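Hemolysin activator protein CdiB (Acinetobacter baumannii ACICU, PDB 6WIL) probably secretes its partner toxin of contact-dependent growth inhibition across the outer membrane, as a two-partner secretion transporter of the Omp85 superfamily. Local coordinates at residues A[492-503]-A[515-526]. Residues are numbered along the deposited sequence; the frame is centred on the assembly and turned at random.
Sequences NTQFYMAVDQGW and YLLGSVLGLRTY. With C8E ((hydroxyethyloxy)tri(ethyloxy)octane), chain D.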
loop_
_atom_site.group_PDB
_atom_site.type_symbol
_atom_site.label_atom_id
_atom_site.label_comp_id
_atom_site.label_asym_id
_atom_site.label_seq_id
_atom_site.Cartn_x
_atom_site.Cartn_y
_atom_site.Cartn_z
ATOM N N ASN A 492 4.727 -24.076 10.287
ATOM C CA ASN A 492 5.345 -22.749 10.178
ATOM C C ASN A 492 6.531 -22.736 9.217
ATOM O O ASN A 492 7.497 -21.995 9.414
ATOM C CB ASN A 492 5.760 -22.222 11.554
ATOM C CG ASN A 492 4.581 -21.729 12.362
ATOM O OD1 ASN A 492 3.834 -20.854 11.923
ATOM N ND2 ASN A 492 4.398 -22.298 13.547
ATOM N N THR A 493 6.458 -23.543 8.163
ATOM C CA THR A 493 7.508 -23.637 7.161
ATOM C C THR A 493 6.868 -23.668 5.782
ATOM O O THR A 493 5.704 -24.044 5.628
ATOM C CB THR A 493 8.369 -24.891 7.362
ATOM O OG1 THR A 493 8.520 -25.148 8.762
ATOM C CG2 THR A 493 9.744 -24.708 6.738
ATOM N N GLN A 494 7.641 -23.272 4.773
ATOM C CA GLN A 494 7.143 -23.324 3.407
ATOM C C GLN A 494 8.311 -23.331 2.431
ATOM O O GLN A 494 9.316 -22.646 2.646
ATOM C CB GLN A 494 6.194 -22.152 3.109
ATOM C CG GLN A 494 6.730 -20.774 3.460
ATOM C CD GLN A 494 5.834 -19.654 2.948
ATOM O OE1 GLN A 494 6.311 -18.683 2.357
ATOM N NE2 GLN A 494 4.531 -19.789 3.171
ATOM N N PHE A 495 8.176 -24.130 1.374
ATOM C CA PHE A 495 9.097 -24.119 0.247
ATOM C C PHE A 495 8.586 -23.157 -0.816
ATOM O O PHE A 495 7.382 -22.919 -0.929
ATOM C CB PHE A 495 9.245 -25.514 -0.366
ATOM C CG PHE A 495 9.532 -26.595 0.634
ATOM C CD1 PHE A 495 10.767 -26.673 1.254
ATOM C CD2 PHE A 495 8.572 -27.547 0.940
ATOM C CE1 PHE A 495 11.036 -27.670 2.172
ATOM C CE2 PHE A 495 8.835 -28.548 1.855
ATOM C CZ PHE A 495 10.070 -28.610 2.473
ATOM N N TYR A 496 9.507 -22.606 -1.603
ATOM C CA TYR A 496 9.101 -21.711 -2.676
ATOM C C TYR A 496 10.055 -21.843 -3.852
ATOM O O TYR A 496 11.250 -22.098 -3.680
ATOM C CB TYR A 496 9.027 -20.248 -2.213
ATOM C CG TYR A 496 10.360 -19.591 -1.910
ATOM C CD1 TYR A 496 11.068 -18.913 -2.898
ATOM C CD2 TYR A 496 10.895 -19.623 -0.629
ATOM C CE1 TYR A 496 12.281 -18.304 -2.619
ATOM C CE2 TYR A 496 12.106 -19.017 -0.343
ATOM C CZ TYR A 496 12.793 -18.360 -1.339
ATOM O OH TYR A 496 13.994 -17.758 -1.045
HETATM N N MSE A 497 9.504 -21.676 -5.050
HETATM C CA MSE A 497 10.297 -21.586 -6.270
HETATM C C MSE A 497 9.911 -20.297 -6.985
HETATM O O MSE A 497 8.738 -19.923 -7.003
HETATM C CB MSE A 497 10.072 -22.799 -7.174
HETATM C CG MSE A 497 11.235 -23.105 -8.106
HETATM SE SE MSE A 497 10.673 -23.670 -9.890
HETATM C CE MSE A 497 9.365 -25.029 -9.399
ATOM N N ALA A 498 10.889 -19.608 -7.563
ATOM C CA ALA A 498 10.646 -18.305 -8.159
ATOM C C ALA A 498 11.273 -18.224 -9.543
ATOM O O ALA A 498 12.324 -18.815 -9.805
ATOM C CB ALA A 498 11.190 -17.177 -7.273
ATOM N N VAL A 499 10.604 -17.486 -10.428
ATOM C CA VAL A 499 11.091 -17.199 -11.773
ATOM C C VAL A 499 10.900 -15.710 -12.030
ATOM O O VAL A 499 9.765 -15.217 -12.008
ATOM C CB VAL A 499 10.364 -18.025 -12.847
ATOM C CG1 VAL A 499 10.876 -17.651 -14.231
ATOM C CG2 VAL A 499 10.543 -19.517 -12.591
ATOM N N ASP A 500 12.000 -15.000 -12.273
ATOM C CA ASP A 500 11.990 -13.559 -12.476
ATOM C C ASP A 500 12.474 -13.218 -13.880
ATOM O O ASP A 500 13.167 -14.004 -14.530
ATOM C CB ASP A 500 12.870 -12.844 -11.443
ATOM C CG ASP A 500 12.391 -13.052 -10.016
ATOM O OD1 ASP A 500 11.357 -13.723 -9.815
ATOM O OD2 ASP A 500 13.053 -12.536 -9.092
ATOM N N GLN A 501 12.112 -12.018 -14.334
ATOM C CA GLN A 501 12.443 -11.541 -15.672
ATOM C C GLN A 501 12.631 -10.032 -15.638
ATOM O O GLN A 501 11.833 -9.320 -15.028
ATOM C CB GLN A 501 11.348 -11.883 -16.690
ATOM C CG GLN A 501 11.183 -13.358 -16.985
ATOM C CD GLN A 501 10.008 -13.634 -17.899
ATOM O OE1 GLN A 501 10.136 -13.607 -19.124
ATOM N NE2 GLN A 501 8.850 -13.897 -17.306
ATOM N N GLY A 502 13.670 -9.554 -16.312
ATOM C CA GLY A 502 13.907 -8.129 -16.428
ATOM C C GLY A 502 14.077 -7.708 -17.873
ATOM O O GLY A 502 14.520 -8.481 -18.722
ATOM N N TRP A 503 13.715 -6.453 -18.140
ATOM C CA TRP A 503 13.817 -5.862 -19.470
ATOM C C TRP A 503 14.343 -4.442 -19.347
ATOM O O TRP A 503 13.868 -3.678 -18.504
ATOM C CB TRP A 503 12.460 -5.828 -20.182
ATOM C CG TRP A 503 11.936 -7.146 -20.625
ATOM C CD1 TRP A 503 12.244 -7.802 -21.777
ATOM C CD2 TRP A 503 10.982 -7.962 -19.939
ATOM N NE1 TRP A 503 11.548 -8.982 -21.850
ATOM C CE2 TRP A 503 10.767 -9.107 -20.732
ATOM C CE3 TRP A 503 10.293 -7.840 -18.729
ATOM C CZ2 TRP A 503 9.894 -10.124 -20.355
ATOM C CZ3 TRP A 503 9.427 -8.851 -18.356
ATOM C CH2 TRP A 503 9.235 -9.978 -19.166
ATOM N N TYR A 515 17.719 -8.427 -21.719
ATOM C CA TYR A 515 16.842 -9.413 -21.108
ATOM C C TYR A 515 17.595 -10.275 -20.105
ATOM O O TYR A 515 18.736 -10.678 -20.346
ATOM C CB TYR A 515 16.197 -10.308 -22.170
ATOM C CG TYR A 515 15.191 -11.279 -21.605
ATOM C CD1 TYR A 515 13.906 -10.865 -21.294
ATOM C CD2 TYR A 515 15.523 -12.609 -21.383
ATOM C CE1 TYR A 515 12.973 -11.743 -20.780
ATOM C CE2 TYR A 515 14.595 -13.499 -20.865
ATOM C CZ TYR A 515 13.321 -13.058 -20.565
ATOM O OH TYR A 515 12.385 -13.927 -20.050
ATOM N N LEU A 516 16.936 -10.558 -18.983
ATOM C CA LEU A 516 17.454 -11.453 -17.959
ATOM C C LEU A 516 16.358 -12.418 -17.536
ATOM O O LEU A 516 15.189 -12.039 -17.434
ATOM C CB LEU A 516 17.962 -10.684 -16.733
ATOM C CG LEU A 516 19.308 -9.969 -16.861
ATOM C CD1 LEU A 516 19.635 -9.197 -15.594
ATOM C CD2 LEU A 516 20.416 -10.953 -17.195
ATOM N N LEU A 517 16.745 -13.668 -17.297
ATOM C CA LEU A 517 15.834 -14.688 -16.790
ATOM C C LEU A 517 16.571 -15.491 -15.733
ATOM O O LEU A 517 17.559 -16.165 -16.040
ATOM C CB LEU A 517 15.334 -15.605 -17.910
ATOM C CG LEU A 517 14.493 -16.804 -17.456
ATOM C CD1 LEU A 517 13.093 -16.378 -17.057
ATOM C CD2 LEU A 517 14.446 -17.886 -18.523
ATOM N N GLY A 518 16.100 -15.408 -14.492
ATOM C CA GLY A 518 16.688 -16.164 -13.406
ATOM C C GLY A 518 15.662 -17.020 -12.696
ATOM O O GLY A 518 14.454 -16.794 -12.832
ATOM N N SER A 519 16.123 -18.013 -11.940
ATOM C CA SER A 519 15.228 -18.878 -11.191
ATOM C C SER A 519 15.817 -19.132 -9.812
ATOM O O SER A 519 17.037 -19.154 -9.636
ATOM C CB SER A 519 14.977 -20.206 -11.915
ATOM O OG SER A 519 13.896 -20.905 -11.324
ATOM N N VAL A 520 14.933 -19.327 -8.837
ATOM C CA VAL A 520 15.316 -19.454 -7.435
ATOM C C VAL A 520 14.480 -20.550 -6.791
ATOM O O VAL A 520 13.277 -20.661 -7.046
ATOM C CB VAL A 520 15.148 -18.111 -6.689
ATOM C CG1 VAL A 520 14.955 -18.329 -5.196
ATOM C CG2 VAL A 520 16.350 -17.222 -6.937
ATOM N N LEU A 521 15.126 -21.372 -5.964
ATOM C CA LEU A 521 14.456 -22.380 -5.152
ATOM C C LEU A 521 14.955 -22.252 -3.720
ATOM O O LEU A 521 16.167 -22.197 -3.489
ATOM C CB LEU A 521 14.723 -23.790 -5.690
ATOM C CG LEU A 521 14.042 -24.953 -4.964
ATOM C CD1 LEU A 521 12.539 -24.929 -5.186
ATOM C CD2 LEU A 521 14.636 -26.282 -5.403
ATOM N N GLY A 522 14.030 -22.194 -2.766
ATOM C CA GLY A 522 14.428 -21.997 -1.393
ATOM C C GLY A 522 13.335 -22.353 -0.409
ATOM O O GLY A 522 12.296 -22.905 -0.776
ATOM N N LEU A 523 13.590 -22.022 0.858
ATOM C CA LEU A 523 12.665 -22.325 1.942
ATOM C C LEU A 523 12.706 -21.206 2.974
ATOM O O LEU A 523 13.680 -20.455 3.070
ATOM C CB LEU A 523 12.991 -23.666 2.611
ATOM C CG LEU A 523 14.188 -23.693 3.568
ATOM C CD1 LEU A 523 14.140 -24.945 4.425
ATOM C CD2 LEU A 523 15.516 -23.610 2.822
ATOM N N ARG A 524 11.627 -21.109 3.751
ATOM C CA ARG A 524 11.488 -20.120 4.811
ATOM C C ARG A 524 10.823 -20.772 6.014
ATOM O O ARG A 524 9.936 -21.615 5.863
ATOM C CB ARG A 524 10.647 -18.915 4.367
ATOM C CG ARG A 524 11.085 -18.264 3.068
ATOM C CD ARG A 524 9.910 -17.553 2.421
ATOM N NE ARG A 524 10.293 -16.819 1.222
ATOM C CZ ARG A 524 9.454 -16.518 0.236
ATOM N NH1 ARG A 524 8.186 -16.905 0.300
ATOM N NH2 ARG A 524 9.887 -15.843 -0.820
ATOM N N THR A 525 11.242 -20.367 7.213
ATOM C CA THR A 525 10.686 -20.945 8.430
ATOM C C THR A 525 10.725 -19.928 9.564
ATOM O O THR A 525 11.583 -19.041 9.598
ATOM C CB THR A 525 11.433 -22.225 8.836
ATOM O OG1 THR A 525 10.819 -22.793 9.999
ATOM C CG2 THR A 525 12.898 -21.930 9.125
ATOM N N TYR A 526 9.779 -20.070 10.493
ATOM C CA TYR A 526 9.646 -19.190 11.648
ATOM C C TYR A 526 9.620 -20.045 12.908
ATOM O O TYR A 526 8.708 -20.859 13.090
ATOM C CB TYR A 526 8.378 -18.338 11.543
ATOM C CG TYR A 526 8.253 -17.247 12.589
ATOM C CD1 TYR A 526 7.687 -17.508 13.831
ATOM C CD2 TYR A 526 8.687 -15.950 12.329
ATOM C CE1 TYR A 526 7.568 -16.514 14.789
ATOM C CE2 TYR A 526 8.571 -14.948 13.280
ATOM C CZ TYR A 526 8.010 -15.237 14.507
ATOM O OH TYR A 526 7.889 -14.247 15.456
HETATM C C1 C8E D . 1.590 5.895 -18.076
HETATM C C2 C8E D . 2.962 5.303 -17.757
HETATM C C3 C8E D . 2.893 4.489 -16.466
HETATM C C4 C8E D . 4.255 3.856 -16.189
HETATM C C5 C8E D . 4.531 2.763 -17.218
HETATM C C6 C8E D . 5.972 2.287 -17.061
HETATM C C7 C8E D . 6.063 0.815 -17.455
HETATM C C8 C8E D . 6.467 0.699 -18.922
HETATM O O9 C8E D . 7.677 0.001 -18.995
HETATM C C10 C8E D . 8.183 -0.160 -20.290
HETATM C C11 C8E D . 9.616 -0.683 -20.212
HETATM O O12 C8E D . 9.778 -1.745 -21.109
HETATM C C13 C8E D . 11.109 -2.136 -21.299
HETATM C C14 C8E D . 11.174 -3.273 -22.319
HETATM O O15 C8E D . 9.959 -3.971 -22.342
HETATM C C16 C8E D . 9.974 -5.110 -23.157
HETATM C C17 C8E D . 8.855 -6.069 -22.745
HETATM O O18 C8E D . 7.604 -5.499 -23.012
HETATM C C19 C8E D . 6.541 -6.410 -22.970
HETATM C C20 C8E D . 5.516 -5.974 -21.922
HETATM O O21 C8E D . 5.075 -4.672 -22.195
#
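The Tyr496 ring, on an antiparallel beta hairpin of the 16-stranded transporter barrel, lies between Arg524 and Gly522: the guanidinium is stacked on one face, planes 19° apart with CZ 3.7 Å from the ring centroid, a cation-pi contact, and Gly522 CA makes a CH-pi contact on the opposite face. At the guanidinium edge, in plane, Gln494 OE1 takes a weak hydrogen bond from Arg524 NH1. Arg524 NH2 also forms a salt bridge with Glu483 and Tyr496 OH bonds to Asp533, so strands 476-487 and 530-541 help fix both groups, probably on the barrel's inner face. Tyr496 chi1 of 70° sets CG between its own N and C, bringing the ring across glycine.

The other sheet face carries Phe495 and Leu521 on the surface, Leu523 partly so, consistent with lipid contact. Trp503 NE1 lies 3.1 Å from Tyr515 CD1 at that ring's edge, the rings oblique, while C17 of the detergent C8E lies over one indole face, offset toward the rim. Gln501 OE1 sits 2.5 Å from Tyr515 OH, too short for its exact geometry to be trusted. Ala498 O accepts hydrogen bonds from Val520 N at 2.8 Å and, from the opposite face of its carbonyl plane, from Ser519 OG at 3.0 Å.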